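Abietadiene synthase, chloroplastic (Abies grandis, PDB 3S9V) is a chloroplast enzyme of the terpene synthase family, a predominantly helical protein that combines an N-terminal terpene synthase domain with a metal-binding one. Local coordinates at residues Asp322-Leu327 with Asn370-Val375; Thr364-Val369 with Leu388-Tyr393; Ile329-Gly334 with Pro378-Met383. One frame throughout, in Å; residues are numbered along the deposited sequence.

In the fold
All three contacts are buried and join three successive helices, 320-332, 363-373 and 381-397, of the helical terpene synthase N-terminal domain. Contact 1 packs the first on the second, contact 2 the second on the third, and contact 3 links the end of the first with the start of the third. Contacts 1 and 2 therefore share helix 363-373, and their centres are about 10 Å apart. Their chemistry is mainly apolar, with sulfur, methyl and ring contacts. Contact 3 relies on a salt bridge between a buried arginine and a partly exposed glutamate; its flanking turns include exposed glycines. Contact 1 touches both others, through Asn-370 with Thr-390 and Val-375 with Arg-331; contacts 2 and 3 do not touch.

Contact 1. Residues Asp322-Leu327 with Asn370-Val375; sequences DTAMGL and NRCSHV
With its SG anti to the backbone N (chi1 172°), Cys-372 reaches across to Leu-327, whose CG takes the same trans position. The pair joins helices 320-332 and 363-373 in the helical terpene synthase N-terminal domain. The sequence DIDD at 319-322, at the start of helix 320-332, matches the DXDD signature of class II terpene synthases. Cys-372 is the centre of the contact. Its CB lies 4.2 Å from Ala-324 CB and its SG 3.6 Å from Leu-327 CD2, so the thiol rests against one leucine branch while the alanine methyl faces the cysteine CB. The helices come close here, with the CA atoms of Ala-324 and Cys-372 5.9 Å apart. Next to this pair, Met-325 bends at chi2 and chi3 and brings its methyl obliquely toward the Arg-371 guanidinium; the modelled spacing is so short that the exact placing of this methyl is doubtful. The charge of Arg-371 is met elsewhere: NH2 forms a salt bridge with Asp-278 of helix 269-282, and NH1 bonds to Asn-368 OD1. The backbone takes part too: Ala-324 O lies 3.6 Å from Cys-372 CB.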
loop_
_atom_site.group_PDB
_atom_site.type_symbol
_atom_site.label_atom_id
_atom_site.label_comp_id
_atom_site.label_asym_id
_atom_site.label_seq_id
_atom_site.Cartn_x
_atom_site.Cartn_y
_atom_site.Cartn_z
ATOM N N ASP A 322 1.565 -8.226 9.436
ATOM C CA ASP A 322 0.691 -9.108 8.661
ATOM C C ASP A 322 -0.780 -8.746 8.877
ATOM O O ASP A 322 -1.595 -8.850 7.958
ATOM C CB ASP A 322 0.877 -10.574 9.063
ATOM C CG ASP A 322 2.183 -11.159 8.574
ATOM O OD1 ASP A 322 3.160 -11.167 9.351
ATOM O OD2 ASP A 322 2.235 -11.607 7.407
ATOM N N THR A 323 -1.117 -8.341 10.098
ATOM C CA THR A 323 -2.492 -7.982 10.426
ATOM C C THR A 323 -2.912 -6.689 9.744
ATOM O O THR A 323 -4.018 -6.588 9.227
ATOM C CB THR A 323 -2.689 -7.829 11.943
ATOM O OG1 THR A 323 -2.398 -9.075 12.585
ATOM C CG2 THR A 323 -4.126 -7.429 12.250
ATOM N N ALA A 324 -2.029 -5.701 9.742
ATOM C CA ALA A 324 -2.326 -4.432 9.092
ATOM C C ALA A 324 -2.424 -4.624 7.574
ATOM O O ALA A 324 -3.295 -4.045 6.932
ATOM C CB ALA A 324 -1.255 -3.408 9.428
ATOM N N MET A 325 -1.531 -5.430 7.001
ATOM C CA MET A 325 -1.566 -5.683 5.561
ATOM C C MET A 325 -2.896 -6.346 5.222
ATOM O O MET A 325 -3.649 -5.871 4.367
ATOM C CB MET A 325 -0.430 -6.617 5.138
ATOM C CG MET A 325 0.848 -5.939 4.679
ATOM S SD MET A 325 0.742 -5.180 3.040
ATOM C CE MET A 325 0.833 -3.533 3.514
ATOM N N GLY A 326 -3.175 -7.450 5.910
ATOM C CA GLY A 326 -4.405 -8.176 5.675
ATOM C C GLY A 326 -5.646 -7.335 5.881
ATOM O O GLY A 326 -6.589 -7.428 5.095
ATOM N N LEU A 327 -5.664 -6.515 6.932
ATOM C CA LEU A 327 -6.835 -5.678 7.197
ATOM C C LEU A 327 -7.124 -4.725 6.035
ATOM O O LEU A 327 -8.269 -4.634 5.583
ATOM C CB LEU A 327 -6.665 -4.886 8.504
ATOM C CG LEU A 327 -7.740 -3.837 8.804
ATOM C CD1 LEU A 327 -9.123 -4.476 8.741
ATOM C CD2 LEU A 327 -7.485 -3.221 10.169
ATOM N N ASN A 370 0.461 2.448 8.861
ATOM C CA ASN A 370 0.028 3.792 8.464
ATOM C C ASN A 370 -0.860 3.758 7.219
ATOM O O ASN A 370 -1.888 4.433 7.159
ATOM C CB ASN A 370 1.239 4.708 8.223
ATOM C CG ASN A 370 0.837 6.091 7.721
ATOM O OD1 ASN A 370 0.631 6.298 6.529
ATOM N ND2 ASN A 370 0.710 7.038 8.641
ATOM N N ARG A 371 -0.460 2.973 6.227
ATOM C CA ARG A 371 -1.247 2.839 5.005
ATOM C C ARG A 371 -2.637 2.315 5.370
ATOM O O ARG A 371 -3.651 2.798 4.866
ATOM C CB ARG A 371 -0.563 1.870 4.031
ATOM C CG ARG A 371 0.765 2.380 3.477
ATOM C CD ARG A 371 1.522 1.268 2.772
ATOM N NE ARG A 371 0.848 0.857 1.547
ATOM C CZ ARG A 371 0.969 -0.341 0.987
ATOM N NH1 ARG A 371 1.742 -1.272 1.536
ATOM N NH2 ARG A 371 0.302 -0.608 -0.125
ATOM N N CYS A 372 -2.670 1.334 6.263
ATOM C CA CYS A 372 -3.920 0.738 6.711
ATOM C C CYS A 372 -4.828 1.723 7.465
ATOM O O CYS A 372 -6.035 1.767 7.232
ATOM C CB CYS A 372 -3.614 -0.484 7.596
ATOM S SG CYS A 372 -5.051 -1.220 8.434
ATOM N N SER A 373 -4.249 2.529 8.347
ATOM C CA SER A 373 -5.038 3.472 9.149
ATOM C C SER A 373 -5.840 4.506 8.372
ATOM O O SER A 373 -6.788 5.086 8.907
ATOM C CB SER A 373 -4.139 4.205 10.149
ATOM O OG SER A 373 -3.288 5.128 9.483
ATOM N N HIS A 374 -5.463 4.753 7.122
ATOM C CA HIS A 374 -6.177 5.738 6.317
ATOM C C HIS A 374 -7.464 5.196 5.702
ATOM O O HIS A 374 -8.360 5.966 5.368
ATOM C CB HIS A 374 -5.272 6.282 5.207
ATOM C CG HIS A 374 -4.244 7.258 5.692
ATOM N ND1 HIS A 374 -4.536 8.582 5.942
ATOM C CD2 HIS A 374 -2.942 7.089 6.028
ATOM C CE1 HIS A 374 -3.461 9.187 6.414
ATOM N NE2 HIS A 374 -2.481 8.303 6.478
ATOM N N VAL A 375 -7.563 3.878 5.553
ATOM C CA VAL A 375 -8.757 3.289 4.954
ATOM C C VAL A 375 -9.723 2.926 6.070
ATOM O O VAL A 375 -10.047 1.761 6.291
ATOM C CB VAL A 375 -8.396 2.040 4.115
ATOM C CG1 VAL A 375 -9.582 1.613 3.283
ATOM C CG2 VAL A 375 -7.210 2.351 3.209
#

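Contact 2. Residues Thr364-Val369 with Leu388-Tyr393; sequences TDMLNV and LCTERY
In the helical N-terminal terpene synthase domain, helix 363-373 packs on helix 381-397, the next helix in the chain. The axes of the two short segments approach to 9.1 Å, with their directions 137° apart, roughly antiparallel. Met-366 and Tyr-393 form the aromatic part. The methionine CG sits over one face of the ring, offset toward the rim at CD1, and lies 3.7 Å from the ring centroid, 26° off the normal, a CH-pi contact. Its chain crosses the tyrosine at about a right angle. Further along that chain, SD stands obliquely 4.9 Å from the centroid and completes a Met-aromatic contact. Thr-390, one turn before Tyr-393, meets both Met-366 and Val-369. Its OG1 sits between the backbone N and the carbonyl carbon (chi1 57°) and bonds back to Ala-386 O within its own helix, with Asn-370 ND2 as a further partner. That rotation turns the methyl CG2 toward helix 363-373, where it lies 4.0 Å from Met-366 SD and 3.4 Å from Met-366 O. On the valine branch, Val-369 CG1 to Thr-390 CG2 measures 3.4 Å, closer than usual van der Waals contact.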
loop_
_atom_site.group_PDB
_atom_site.type_symbol
_atom_site.label_atom_id
_atom_site.label_comp_id
_atom_site.label_asym_id
_atom_site.label_seq_id
_atom_site.Cartn_x
_atom_site.Cartn_y
_atom_site.Cartn_z
ATOM N N THR A 364 9.421 -0.287 8.599
ATOM C CA THR A 364 8.640 -1.098 7.683
ATOM C C THR A 364 7.240 -1.406 8.213
ATOM O O THR A 364 6.248 -1.136 7.534
ATOM C CB THR A 364 9.380 -2.403 7.350
ATOM O OG1 THR A 364 10.608 -2.086 6.681
ATOM C CG2 THR A 364 8.544 -3.274 6.439
ATOM N N ASP A 365 7.135 -1.943 9.426
ATOM C CA ASP A 365 5.811 -2.253 9.957
ATOM C C ASP A 365 4.953 -1.026 10.288
ATOM O O ASP A 365 3.745 -1.038 10.038
ATOM C CB ASP A 365 5.909 -3.185 11.174
ATOM C CG ASP A 365 6.938 -2.728 12.187
ATOM O OD1 ASP A 365 8.143 -2.703 11.839
ATOM O OD2 ASP A 365 6.538 -2.402 13.328
ATOM N N MET A 366 5.545 0.031 10.843
ATOM C CA MET A 366 4.742 1.215 11.148
ATOM C C MET A 366 4.220 1.767 9.831
ATOM O O MET A 366 3.128 2.330 9.782
ATOM C CB MET A 366 5.547 2.301 11.891
ATOM C CG MET A 366 5.842 2.006 13.372
ATOM S SD MET A 366 4.389 1.701 14.433
ATOM C CE MET A 366 4.198 -0.052 14.226
ATOM N N LEU A 367 4.994 1.589 8.761
ATOM C CA LEU A 367 4.567 2.074 7.457
ATOM C C LEU A 367 3.321 1.338 6.960
ATOM O O LEU A 367 2.364 1.969 6.510
ATOM C CB LEU A 367 5.681 1.936 6.417
ATOM C CG LEU A 367 5.208 2.246 4.989
ATOM C CD1 LEU A 367 4.596 3.638 4.945
ATOM C CD2 LEU A 367 6.368 2.144 4.009
ATOM N N ASN A 368 3.325 0.010 7.028
ATOM C CA ASN A 368 2.152 -0.732 6.573
ATOM C C ASN A 368 0.946 -0.447 7.461
ATOM O O ASN A 368 -0.200 -0.469 6.999
ATOM C CB ASN A 368 2.452 -2.233 6.514
ATOM C CG ASN A 368 3.429 -2.578 5.400
ATOM O OD1 ASN A 368 3.299 -2.082 4.279
ATOM N ND2 ASN A 368 4.407 -3.429 5.700
ATOM N N VAL A 369 1.207 -0.160 8.733
ATOM C CA VAL A 369 0.143 0.168 9.667
ATOM C C VAL A 369 -0.414 1.536 9.276
ATOM O O VAL A 369 -1.621 1.763 9.340
ATOM C CB VAL A 369 0.663 0.221 11.135
ATOM C CG1 VAL A 369 -0.395 0.825 12.049
ATOM C CG2 VAL A 369 1.019 -1.177 11.618
ATOM N N LEU A 388 -2.227 8.429 14.024
ATOM C CA LEU A 388 -1.426 9.378 14.797
ATOM C C LEU A 388 -0.076 8.813 15.244
ATOM O O LEU A 388 0.955 9.451 15.050
ATOM C CB LEU A 388 -2.216 9.867 16.014
ATOM C CG LEU A 388 -3.489 10.649 15.681
ATOM C CD1 LEU A 388 -4.220 11.009 16.963
ATOM C CD2 LEU A 388 -3.131 11.904 14.893
ATOM N N CYS A 389 -0.090 7.622 15.839
ATOM C CA CYS A 389 1.133 6.973 16.315
ATOM C C CYS A 389 2.123 6.735 15.182
ATOM O O CYS A 389 3.291 7.080 15.298
ATOM C CB CYS A 389 0.804 5.631 16.988
ATOM S SG CYS A 389 2.231 4.526 17.272
ATOM N N THR A 390 1.651 6.145 14.089
ATOM C CA THR A 390 2.526 5.866 12.961
ATOM C C THR A 390 3.086 7.138 12.336
ATOM O O THR A 390 4.245 7.168 11.933
ATOM C CB THR A 390 1.818 5.007 11.868
ATOM O OG1 THR A 390 0.621 5.657 11.415
ATOM C CG2 THR A 390 1.487 3.629 12.415
ATOM N N GLU A 391 2.278 8.190 12.264
ATOM C CA GLU A 391 2.758 9.443 11.693
ATOM C C GLU A 391 3.908 10.017 12.510
ATOM O O GLU A 391 4.944 10.382 11.954
ATOM C CB GLU A 391 1.634 10.477 11.600
ATOM C CG GLU A 391 0.940 10.500 10.248
ATOM C CD GLU A 391 0.067 11.729 10.058
ATOM O OE1 GLU A 391 -0.990 11.822 10.721
ATOM O OE2 GLU A 391 0.446 12.609 9.250
ATOM N N ARG A 392 3.734 10.097 13.826
ATOM C CA ARG A 392 4.795 10.632 14.673
ATOM C C ARG A 392 6.050 9.771 14.593
ATOM O O ARG A 392 7.172 10.283 14.582
ATOM C CB ARG A 392 4.320 10.748 16.126
ATOM C CG ARG A 392 3.384 11.929 16.349
ATOM C CD ARG A 392 2.994 12.132 17.809
ATOM N NE ARG A 392 1.978 11.191 18.277
ATOM C CZ ARG A 392 2.225 9.939 18.653
ATOM N NH1 ARG A 392 3.466 9.469 18.621
ATOM N NH2 ARG A 392 1.229 9.162 19.063
ATOM N N TYR A 393 5.863 8.462 14.510
ATOM C CA TYR A 393 6.995 7.559 14.437
ATOM C C TYR A 393 7.711 7.580 13.084
ATOM O O TYR A 393 8.940 7.533 13.033
ATOM C CB TYR A 393 6.543 6.138 14.768
ATOM C CG TYR A 393 7.635 5.108 14.632
ATOM C CD1 TYR A 393 7.991 4.606 13.379
ATOM C CD2 TYR A 393 8.320 4.641 15.753
ATOM C CE1 TYR A 393 9.000 3.666 13.243
ATOM C CE2 TYR A 393 9.336 3.697 15.629
ATOM C CZ TYR A 393 9.670 3.215 14.371
ATOM O OH TYR A 393 10.664 2.276 14.237
#

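Contact 3. Residues Ile329-Gly334 with Pro378-Met383; sequences ILRLHG and PGETIM
Arg-331 and Glu-380 meet head-on in a two-pronged, end-on salt bridge. The guanidinium gives one N-H from each terminal nitrogen: NH2 bonds to Glu-380 OE1 at 2.9 Å, and NH1 to Glu-380 OE2 at 3.1 Å. Both bonds are nearly straight, and both oxygens accept through their syn lone pairs. The guanidinium and carboxylate planes are only 17° apart, a near-coplanar fit that fixes the rotation of both groups. Arg-331 gets there with CG trans to its backbone N (chi1 162°) and a chain bent at chi3, while the glutamate chain extends toward it from the opposite direction. The two side chains thus span a wide gap between backbones, the nearest CA pair, Arg-331 and Met-383, being 13.2 Å apart. The contact ties the last turn of helix 320-332, which ends in a Schellman motif with Gly-334 as its C-prime residue, to the start of helix 381-397. Glu-380 occupies the N-cap position of the latter and is also the centre of an inverse gamma turn; the arginine would probably favour its charged form. Arg-331 NH2 also donates to Val-375 O, so this nitrogen serves two acceptors, and the arginine makes a cation-pi contact with Phe-377. On the acid side, OE1 accepts from the backbone N of Phe-377 as well, and OE2 has a weak hydrogen bond with Ser-339 OG. Apolar cover comes from Met-383, whose chain, bent at chi2 and chi3, brings CE obliquely to 4.0 Å from Arg-331 NH2.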
loop_
_atom_site.group_PDB
_atom_site.type_symbol
_atom_site.label_atom_id
_atom_site.label_comp_id
_atom_site.label_asym_id
_atom_site.label_seq_id
_atom_site.Cartn_x
_atom_site.Cartn_y
_atom_site.Cartn_z
ATOM N N ILE A 329 -5.936 -4.773 2.693
ATOM C CA ILE A 329 -6.215 -5.473 1.446
ATOM C C ILE A 329 -7.516 -6.274 1.449
ATOM O O ILE A 329 -8.240 -6.268 0.457
ATOM C CB ILE A 329 -5.050 -6.389 1.058
ATOM C CG1 ILE A 329 -3.806 -5.533 0.798
ATOM C CG2 ILE A 329 -5.414 -7.206 -0.183
ATOM C CD1 ILE A 329 -2.546 -6.325 0.456
ATOM N N LEU A 330 -7.813 -6.966 2.544
ATOM C CA LEU A 330 -9.055 -7.734 2.635
ATOM C C LEU A 330 -10.241 -6.774 2.667
ATOM O O LEU A 330 -11.302 -7.052 2.098
ATOM C CB LEU A 330 -9.065 -8.619 3.891
ATOM C CG LEU A 330 -8.108 -9.821 3.854
ATOM C CD1 LEU A 330 -8.129 -10.546 5.184
ATOM C CD2 LEU A 330 -8.526 -10.775 2.736
ATOM N N ARG A 331 -10.058 -5.638 3.333
ATOM C CA ARG A 331 -11.117 -4.652 3.403
ATOM C C ARG A 331 -11.388 -4.070 2.025
ATOM O O ARG A 331 -12.541 -4.000 1.589
ATOM C CB ARG A 331 -10.754 -3.521 4.364
ATOM C CG ARG A 331 -11.593 -2.263 4.149
ATOM C CD ARG A 331 -11.505 -1.329 5.337
ATOM N NE ARG A 331 -12.246 -1.867 6.468
ATOM C CZ ARG A 331 -12.375 -1.251 7.635
ATOM N NH1 ARG A 331 -13.076 -1.818 8.604
ATOM N NH2 ARG A 331 -11.794 -0.074 7.833
ATOM N N LEU A 332 -10.333 -3.650 1.333
ATOM C CA LEU A 332 -10.525 -3.070 0.010
ATOM C C LEU A 332 -11.141 -4.059 -0.964
ATOM O O LEU A 332 -11.837 -3.655 -1.896
ATOM C CB LEU A 332 -9.204 -2.523 -0.546
ATOM C CG LEU A 332 -8.684 -1.261 0.156
ATOM C CD1 LEU A 332 -7.316 -0.890 -0.375
ATOM C CD2 LEU A 332 -9.666 -0.112 -0.063
ATOM N N HIS A 333 -10.912 -5.351 -0.756
ATOM C CA HIS A 333 -11.480 -6.341 -1.666
ATOM C C HIS A 333 -12.847 -6.897 -1.272
ATOM O O HIS A 333 -13.267 -7.935 -1.784
ATOM C CB HIS A 333 -10.485 -7.478 -1.890
ATOM C CG HIS A 333 -9.343 -7.095 -2.774
ATOM N ND1 HIS A 333 -9.273 -7.464 -4.100
ATOM C CD2 HIS A 333 -8.258 -6.320 -2.543
ATOM C CE1 HIS A 333 -8.194 -6.934 -4.648
ATOM N NE2 HIS A 333 -7.561 -6.234 -3.722
ATOM N N GLY A 334 -13.529 -6.209 -0.358
ATOM C CA GLY A 334 -14.872 -6.610 0.050
ATOM C C GLY A 334 -15.077 -7.671 1.120
ATOM O O GLY A 334 -16.201 -8.136 1.311
ATOM N N PRO A 378 -16.292 5.604 9.541
ATOM C CA PRO A 378 -16.655 6.466 10.664
ATOM C C PRO A 378 -16.768 5.678 11.957
ATOM O O PRO A 378 -17.280 4.557 11.966
ATOM C CB PRO A 378 -17.991 7.066 10.223
ATOM C CG PRO A 378 -18.551 6.021 9.288
ATOM C CD PRO A 378 -17.339 5.604 8.505
ATOM N N GLY A 379 -16.269 6.265 13.039
ATOM C CA GLY A 379 -16.336 5.615 14.334
ATOM C C GLY A 379 -15.237 4.621 14.669
ATOM O O GLY A 379 -15.278 4.004 15.726
ATOM N N GLU A 380 -14.261 4.440 13.790
ATOM C CA GLU A 380 -13.189 3.502 14.091
ATOM C C GLU A 380 -12.040 4.237 14.773
ATOM O O GLU A 380 -11.009 4.529 14.158
ATOM C CB GLU A 380 -12.718 2.805 12.816
ATOM C CG GLU A 380 -13.846 2.050 12.124
ATOM C CD GLU A 380 -13.371 1.113 11.026
ATOM O OE1 GLU A 380 -12.550 1.535 10.187
ATOM O OE2 GLU A 380 -13.834 -0.045 11.000
ATOM N N THR A 381 -12.243 4.537 16.052
ATOM C CA THR A 381 -11.260 5.251 16.867
ATOM C C THR A 381 -9.853 4.643 16.804
ATOM O O THR A 381 -8.861 5.367 16.754
ATOM C CB THR A 381 -11.714 5.299 18.343
ATOM O OG1 THR A 381 -12.946 6.022 18.435
ATOM C CG2 THR A 381 -10.673 5.978 19.209
ATOM N N ILE A 382 -9.767 3.318 16.804
ATOM C CA ILE A 382 -8.470 2.647 16.760
ATOM C C ILE A 382 -7.653 3.039 15.521
ATOM O O ILE A 382 -6.444 3.202 15.610
ATOM C CB ILE A 382 -8.638 1.105 16.786
ATOM C CG1 ILE A 382 -7.282 0.431 16.995
ATOM C CG2 ILE A 382 -9.264 0.620 15.492
ATOM C CD1 ILE A 382 -6.690 0.678 18.363
ATOM N N MET A 383 -8.317 3.195 14.378
ATOM C CA MET A 383 -7.635 3.561 13.138
ATOM C C MET A 383 -7.075 4.973 13.223
ATOM O O MET A 383 -6.024 5.262 12.661
ATOM C CB MET A 383 -8.595 3.449 11.941
ATOM C CG MET A 383 -9.067 2.021 11.636
ATOM S SD MET A 383 -7.791 0.924 10.938
ATOM C CE MET A 383 -8.221 0.984 9.217
#